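Local coordinates for putative lipoprotein (Bacteroides ovatus, PDB 3OQQ) that is of unknown function but is probably an extracellular lipoprotein, and holds several calcium ions in the crystal, at residues Gly127-Glu132 and Val150-Asp155; Asp40-Asp45 and Gln164-Thr169; Ala262-Thr267 and Pro352-Lys357. One frame throughout, in Å; residues are numbered along the deposited sequence.

Contact 1: residues Gly127-Glu132 and Val150-Asp155. With CA (calcium ion), chain C.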
# COMPACT_ATOMS: atom_id res chain seq x y z
N GLY A 127 0.35 0.14 -4.42
CA GLY A 127 -0.74 -0.66 -4.95
C GLY A 127 -2.07 0.01 -4.69
O GLY A 127 -2.14 1.12 -4.17
N VAL A 128 -3.14 -0.67 -5.06
CA VAL A 128 -4.50 -0.20 -4.82
C VAL A 128 -5.21 -1.28 -4.04
O VAL A 128 -5.10 -2.46 -4.38
CB VAL A 128 -5.30 0.28 -6.08
CG1 VAL A 128 -5.62 -0.87 -7.04
CG2 VAL A 128 -6.57 1.03 -5.65
N VAL A 129 -5.90 -0.88 -2.98
CA VAL A 129 -6.63 -1.82 -2.14
C VAL A 129 -8.09 -1.67 -2.47
O VAL A 129 -8.61 -0.55 -2.51
CB VAL A 129 -6.33 -1.63 -0.64
CG1 VAL A 129 -7.17 -2.58 0.19
CG2 VAL A 129 -4.85 -1.85 -0.35
N MSE A 130 -8.75 -2.80 -2.70
CA MSE A 130 -10.17 -2.82 -3.03
C MSE A 130 -10.89 -3.72 -2.09
O MSE A 130 -10.60 -4.91 -2.06
CB MSE A 130 -10.38 -3.26 -4.48
CG MSE A 130 -9.81 -2.27 -5.46
SE MSE A 130 -10.42 -2.66 -7.25
CE MSE A 130 -9.24 -1.45 -8.16
N PHE A 131 -11.87 -3.17 -1.36
CA PHE A 131 -12.62 -3.93 -0.37
C PHE A 131 -14.08 -4.02 -0.66
O PHE A 131 -14.66 -3.10 -1.22
CB PHE A 131 -12.47 -3.27 1.01
CG PHE A 131 -11.37 -3.83 1.84
CD1 PHE A 131 -11.52 -5.06 2.49
CD2 PHE A 131 -10.19 -3.12 2.01
CE1 PHE A 131 -10.49 -5.57 3.28
CE2 PHE A 131 -9.14 -3.65 2.78
CZ PHE A 131 -9.31 -4.86 3.41
N GLU A 132 -14.68 -5.13 -0.20
CA GLU A 132 -16.11 -5.42 -0.10
C GLU A 132 -16.48 -5.12 1.35
O GLU A 132 -15.69 -5.40 2.25
CB GLU A 132 -16.43 -6.87 -0.51
CG GLU A 132 -16.86 -7.01 -1.97
CD GLU A 132 -18.07 -6.16 -2.32
OE1 GLU A 132 -19.14 -6.42 -1.74
OE2 GLU A 132 -17.95 -5.23 -3.15
N VAL A 150 -14.70 0.26 -0.78
CA VAL A 150 -13.62 1.14 -0.34
C VAL A 150 -12.48 0.90 -1.32
O VAL A 150 -12.04 -0.24 -1.52
CB VAL A 150 -13.14 1.08 1.14
CG1 VAL A 150 -12.12 2.19 1.41
CG2 VAL A 150 -14.30 1.19 2.13
N VAL A 151 -12.07 1.95 -2.00
CA VAL A 151 -10.97 1.82 -2.97
C VAL A 151 -9.95 2.84 -2.56
O VAL A 151 -10.28 4.03 -2.48
CB VAL A 151 -11.40 1.95 -4.46
CG1 VAL A 151 -10.23 1.75 -5.41
CG2 VAL A 151 -12.54 0.99 -4.80
N PHE A 152 -8.76 2.38 -2.20
CA PHE A 152 -7.72 3.33 -1.84
C PHE A 152 -6.39 2.92 -2.35
O PHE A 152 -6.06 1.74 -2.32
CB PHE A 152 -7.64 3.57 -0.33
CG PHE A 152 -7.29 2.40 0.57
CD1 PHE A 152 -8.28 1.58 1.09
CD2 PHE A 152 -5.98 2.22 1.00
CE1 PHE A 152 -7.97 0.57 2.00
CE2 PHE A 152 -5.67 1.19 1.90
CZ PHE A 152 -6.68 0.39 2.41
N GLU A 153 -5.61 3.89 -2.77
CA GLU A 153 -4.23 3.68 -3.21
C GLU A 153 -3.30 3.84 -2.06
O GLU A 153 -3.52 4.68 -1.18
CB GLU A 153 -3.83 4.67 -4.31
CG GLU A 153 -4.86 4.82 -5.41
CD GLU A 153 -4.45 5.68 -6.59
OE1 GLU A 153 -3.52 6.51 -6.43
OE2 GLU A 153 -5.04 5.50 -7.68
N TYR A 154 -2.21 3.11 -2.07
CA TYR A 154 -1.25 3.30 -1.00
C TYR A 154 0.11 3.40 -1.59
O TYR A 154 0.37 2.88 -2.68
CB TYR A 154 -1.29 2.17 0.05
CG TYR A 154 -0.69 0.87 -0.44
CD1 TYR A 154 0.68 0.60 -0.28
CD2 TYR A 154 -1.47 -0.09 -1.07
CE1 TYR A 154 1.23 -0.60 -0.69
CE2 TYR A 154 -0.92 -1.32 -1.48
CZ TYR A 154 0.43 -1.54 -1.32
OH TYR A 154 1.00 -2.72 -1.73
N ASP A 155 1.02 3.98 -0.82
CA ASP A 155 2.42 4.10 -1.20
C ASP A 155 3.25 4.01 0.03
O ASP A 155 3.06 4.79 0.96
CB ASP A 155 2.68 5.44 -1.92
CG ASP A 155 4.01 5.45 -2.64
OD1 ASP A 155 5.06 5.53 -1.95
OD2 ASP A 155 4.01 5.37 -3.88
CA CA C . -19.94 -4.36 -2.85
O HOH W 1 -21.71 -2.81 -3.03
O HOH W 2 -21.47 -4.74 -1.06
O HOH W 3 -21.11 -5.91 -4.29

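Contact 2: residues Asp40-Asp45 and Gln164-Thr169. With CA (calcium ion), chain E.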
# COMPACT_ATOMS: atom_id res chain seq x y z
N ASP A 40 18.07 5.06 -5.16
CA ASP A 40 19.37 5.58 -4.69
C ASP A 40 20.26 4.47 -4.07
O ASP A 40 20.76 4.61 -2.95
CB ASP A 40 19.15 6.76 -3.71
CG ASP A 40 18.61 8.01 -4.40
OD1 ASP A 40 19.07 8.31 -5.53
OD2 ASP A 40 17.76 8.70 -3.80
N VAL A 41 20.47 3.39 -4.84
CA VAL A 41 21.24 2.20 -4.48
C VAL A 41 22.69 2.34 -4.88
O VAL A 41 22.98 2.59 -6.04
CB VAL A 41 20.62 0.95 -5.18
CG1 VAL A 41 21.32 -0.34 -4.77
CG2 VAL A 41 19.12 0.87 -4.92
N LEU A 42 23.60 2.11 -3.93
CA LEU A 42 25.03 2.13 -4.22
C LEU A 42 25.43 0.73 -4.70
O LEU A 42 25.14 -0.26 -4.03
CB LEU A 42 25.83 2.56 -2.97
CG LEU A 42 27.34 2.33 -2.97
CD1 LEU A 42 28.04 3.19 -4.01
CD2 LEU A 42 27.91 2.60 -1.61
N VAL A 43 26.07 0.66 -5.88
CA VAL A 43 26.54 -0.62 -6.43
C VAL A 43 28.04 -0.53 -6.55
O VAL A 43 28.55 0.06 -7.50
CB VAL A 43 25.87 -1.03 -7.78
CG1 VAL A 43 26.33 -2.43 -8.21
CG2 VAL A 43 24.35 -0.97 -7.70
N LYS A 44 28.75 -1.09 -5.56
CA LYS A 44 30.21 -1.17 -5.54
C LYS A 44 30.54 -2.61 -5.91
O LYS A 44 30.24 -3.53 -5.15
CB LYS A 44 30.78 -0.74 -4.17
CG LYS A 44 32.29 -0.56 -4.16
CD LYS A 44 32.87 -0.76 -2.77
CE LYS A 44 34.37 -0.88 -2.81
NZ LYS A 44 34.91 -1.45 -1.55
N ASP A 45 31.05 -2.79 -7.15
CA ASP A 45 31.38 -4.07 -7.80
C ASP A 45 30.05 -4.76 -8.15
O ASP A 45 29.53 -4.58 -9.27
CB ASP A 45 32.33 -4.96 -6.96
CG ASP A 45 33.49 -4.22 -6.31
OD1 ASP A 45 34.28 -3.58 -7.04
OD2 ASP A 45 33.62 -4.30 -5.07
N GLN A 164 26.42 5.50 5.37
CA GLN A 164 27.02 4.73 4.28
C GLN A 164 26.24 3.43 4.03
O GLN A 164 25.81 2.77 4.99
CB GLN A 164 28.50 4.43 4.62
CG GLN A 164 29.31 3.74 3.51
CD GLN A 164 29.50 4.52 2.22
OE1 GLN A 164 29.71 5.73 2.19
NE2 GLN A 164 29.51 3.80 1.11
N GLN A 165 26.08 3.06 2.76
CA GLN A 165 25.40 1.83 2.37
C GLN A 165 26.33 0.62 2.48
O GLN A 165 27.55 0.79 2.54
CB GLN A 165 24.84 1.96 0.94
CG GLN A 165 23.75 3.02 0.81
CD GLN A 165 23.07 3.02 -0.54
OE1 GLN A 165 22.88 1.98 -1.17
NE2 GLN A 165 22.61 4.19 -0.96
N MSE A 166 25.75 -0.60 2.51
CA MSE A 166 26.42 -1.92 2.54
C MSE A 166 27.34 -2.09 3.77
O MSE A 166 28.55 -2.31 3.62
CB MSE A 166 27.19 -2.19 1.24
CG MSE A 166 26.29 -2.39 0.04
SE MSE A 166 27.26 -2.67 -1.61
CE MSE A 166 28.29 -1.05 -1.62
N MSE A 167 26.74 -2.02 4.96
CA MSE A 167 27.43 -2.20 6.24
C MSE A 167 27.09 -3.58 6.82
O MSE A 167 26.06 -4.15 6.46
CB MSE A 167 27.03 -1.08 7.23
CG MSE A 167 27.34 0.34 6.73
SE MSE A 167 29.23 0.88 6.83
CE MSE A 167 29.79 0.48 5.04
N GLU A 168 27.96 -4.11 7.70
CA GLU A 168 27.74 -5.39 8.39
C GLU A 168 26.72 -5.16 9.51
O GLU A 168 25.71 -5.87 9.59
CB GLU A 168 29.07 -5.95 8.94
CG GLU A 168 30.11 -6.26 7.88
CD GLU A 168 29.80 -7.46 7.00
OE1 GLU A 168 30.12 -8.60 7.42
OE2 GLU A 168 29.26 -7.27 5.89
N THR A 169 26.99 -4.15 10.35
CA THR A 169 26.19 -3.64 11.47
C THR A 169 25.97 -2.14 11.20
O THR A 169 26.86 -1.49 10.65
CB THR A 169 26.90 -3.92 12.80
CA CA E . 29.99 7.81 1.05
O HOH W 4 29.98 9.99 1.06
O HOH W 5 27.45 7.62 1.76

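Contact 3: residues Ala262-Thr267 and Pro352-Lys357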
# COMPACT_ATOMS: atom_id res chain seq x y z
N ALA A 262 1.66 2.01 19.67
CA ALA A 262 1.77 1.20 20.89
C ALA A 262 0.94 -0.11 20.92
O ALA A 262 0.91 -0.78 21.95
CB ALA A 262 1.43 2.08 22.09
N GLN A 263 0.34 -0.51 19.83
CA GLN A 263 -0.43 -1.77 19.80
C GLN A 263 0.52 -2.97 19.72
O GLN A 263 1.58 -2.84 19.14
CB GLN A 263 -1.42 -1.77 18.63
CG GLN A 263 -2.59 -0.79 18.83
CD GLN A 263 -3.42 -1.04 20.08
OE1 GLN A 263 -3.86 -2.17 20.35
NE2 GLN A 263 -3.61 -0.00 20.89
N ALA A 264 0.14 -4.12 20.30
CA ALA A 264 0.96 -5.33 20.29
C ALA A 264 1.39 -5.79 18.87
O ALA A 264 2.55 -6.16 18.68
CB ALA A 264 0.22 -6.46 20.98
N GLU A 265 0.47 -5.75 17.89
CA GLU A 265 0.69 -6.21 16.50
C GLU A 265 1.54 -5.26 15.66
O GLU A 265 1.97 -5.62 14.56
CB GLU A 265 -0.67 -6.44 15.80
CG GLU A 265 -1.55 -5.20 15.73
CD GLU A 265 -2.54 -5.01 16.85
OE1 GLU A 265 -2.19 -5.29 18.03
OE2 GLU A 265 -3.67 -4.58 16.56
N GLY A 266 1.76 -4.05 16.15
CA GLY A 266 2.53 -3.06 15.41
C GLY A 266 1.81 -1.73 15.39
O GLY A 266 0.93 -1.52 16.23
N THR A 267 2.20 -0.82 14.47
CA THR A 267 1.59 0.52 14.34
C THR A 267 0.21 0.42 13.67
O THR A 267 0.09 -0.16 12.58
CB THR A 267 2.54 1.47 13.58
OG1 THR A 267 3.81 1.45 14.23
CG2 THR A 267 2.02 2.92 13.53
N PRO A 352 -7.54 -9.79 12.49
CA PRO A 352 -8.17 -8.55 13.00
C PRO A 352 -7.16 -7.82 13.89
O PRO A 352 -6.20 -8.44 14.34
CB PRO A 352 -9.33 -9.08 13.86
CG PRO A 352 -8.86 -10.41 14.33
CD PRO A 352 -8.12 -10.99 13.15
N THR A 353 -7.39 -6.53 14.19
CA THR A 353 -6.52 -5.86 15.15
C THR A 353 -6.77 -6.53 16.51
O THR A 353 -7.83 -7.12 16.69
CB THR A 353 -6.83 -4.35 15.20
OG1 THR A 353 -8.15 -4.18 15.71
CG2 THR A 353 -6.69 -3.66 13.85
N SER A 354 -5.83 -6.40 17.48
CA SER A 354 -6.00 -6.91 18.86
C SER A 354 -7.30 -6.39 19.51
O SER A 354 -7.93 -7.12 20.26
CB SER A 354 -4.84 -6.48 19.75
OG SER A 354 -3.61 -6.93 19.22
N ALA A 355 -7.68 -5.14 19.23
CA ALA A 355 -8.89 -4.52 19.77
C ALA A 355 -10.14 -5.19 19.24
O ALA A 355 -11.11 -5.36 19.98
CB ALA A 355 -8.91 -3.04 19.41
N TYR A 356 -10.13 -5.60 17.97
CA TYR A 356 -11.29 -6.23 17.37
C TYR A 356 -11.31 -7.74 17.55
O TYR A 356 -12.36 -8.36 17.34
CB TYR A 356 -11.37 -5.88 15.87
CG TYR A 356 -12.70 -6.24 15.26
CD1 TYR A 356 -13.87 -5.60 15.68
CD2 TYR A 356 -12.81 -7.25 14.31
CE1 TYR A 356 -15.11 -5.95 15.15
CE2 TYR A 356 -14.04 -7.61 13.78
CZ TYR A 356 -15.19 -6.97 14.21
OH TYR A 356 -16.43 -7.31 13.72
N LYS A 357 -10.15 -8.33 17.91
CA LYS A 357 -9.95 -9.78 18.01
C LYS A 357 -11.11 -10.54 18.69
O LYS A 357 -11.59 -11.54 18.13
CB LYS A 357 -8.62 -10.12 18.72
CG LYS A 357 -8.13 -11.53 18.39
CD LYS A 357 -7.30 -12.13 19.50
CE LYS A 357 -6.85 -13.53 19.15
NZ LYS A 357 -6.70 -14.38 20.36
O HOH W 6 -5.50 -3.14 18.00

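Contact 1: residues Gly127-Glu132 and Val150-Asp155
V129 lies under the ring of F152, its partner in a hydrogen-bonded antiparallel pair. V129 CB sits 3.8 Å from the centroid of the F152 ring and 14° off the ring normal, a CH-pi contact over one face. The torsion of F152 puts CG between the backbone N and the carbonyl carbon (chi1 63°), and the ring folds back across the neighbouring strand. Y154 does the same at the next hydrogen-bonded pair. Its ring covers G127, with G127 N 3.4 Å above the ring plane and offset toward the rim. A side chain on G127 would run into Y154 CE2. The Y154 hydroxyl is hydrogen-bonded to N125. F131 CD2 and F152 CE1 meet at the edge of the F131 ring. On the other face of the strands, V128 CG2 touches V151 CG1 at 3.7 Å, and M130 CG lies beside the same methyl. V129 N donates to F152 O at 2.7 Å, with an N-H...O angle of 176°. Beyond the last pair, E132 binds a calcium ion through both oxygens, OE2 at 2.2 Å, alongside D146 and D149. This is a buried antiparallel ladder of alternating hydrogen-bonded and non-hydrogen-bonded pairs, its last bond weak, ending at a calcium site.

Contact 2: residues Asp40-Asp45 and Gln164-Thr169
Q165 OE1 takes two bonds, from L42 N at 2.9 Å and from R47 NH1. The nitrogen of the same amide is also gripped twice. Q165 NE2 donates to D40 O at 2.7 Å, and G119 O accepts from it too. The amide thus spans the G1 beta bulge of D40 and V41, both facing V23, from D40 O to L42 N. The chain turns a corner at D40. The two bonds across the contact differ in geometry. D40 O lies close to the amide plane of Q165, while L42 N stands above the carbonyl plane of OE1, 41° out of it. With partners on each polar atom, the amide is held against rotation. Q165 CG is anti to the carbonyl carbon (chi1 -65°), and the chain is extended beyond it, which carries the amide across to 40-45. L42 lies alongside, its CB 3.5 Å from Q165 OE1. L42 CD2 comes 3.4 Å from Q164 NE2. Q164 turns its other amide atom to a calcium ion, with OE1 at 2.4 Å from the metal. N114 and D117 are the other protein ligands, and waters bind there too. M166, a selenomethionine, crosses L42 at about a right angle. Its terminal methyl CE lies 3.7 Å from L42 CD2 and 3.6 Å from K44 CB.

Contact 3: residues Ala262-Thr267 and Pro352-Lys357
Q263 opens a type I beta turn to G266 and approaches S354, with Q263 OE1 4.5 Å from S354 CB. The turn joins strands 253-263 and 266-272, and faces the loop that leads into helix 357-364. Q263 OE1 takes a bond from a water, at 3.0 Å, while its NE2 is hydrogen-bonded to D260 OD2. The same water donates to E265 OE2 at 2.7 Å and accepts from A355 N, so it ties the two segments together. A264 adds only its CB, near S354 OG. E265 carries the contact. Its CG lies between the backbone N and the carbonyl carbon (chi1 59°), and the chain bends at chi2. The carboxylate then meets S354 with both oxygens. S354 OG donates to E265 OE1, though the very short length is doubtful. E265 OE2 accepts S354 N at 3.0 Å, from 50° above the carboxylate plane. It also lies 3.4 Å from CB of T353, whose OG1 is hydrogen-bonded to E344. An alanine here would probably leave S354 N and OG without their acceptors and the water without one of its partners. G266 then closes the turn, its N donating to Q263 O at 3.2 Å.

The three contacts sit apart and none touches another. Contacts 1 and 2 have centres about 33 Å apart. Strand 122-131, which carries half of contact 1, pairs antiparallel with strand 36-41, which ends at the start of contact 2. Contact 1 is also nested in the chain loop that contact 2 closes. Each holds a residue of a separate calcium site, E132 in contact 1 and Q164 in contact 2. Contact 3 holds no residue of the calcium sites. A triethylene glycol, probably from the crystallisation liquor, lies about 4 Å from its T353 side chain. The centre of contact 3 is about 21 Å from that of contact 1 and about 35 Å from that of contact 2.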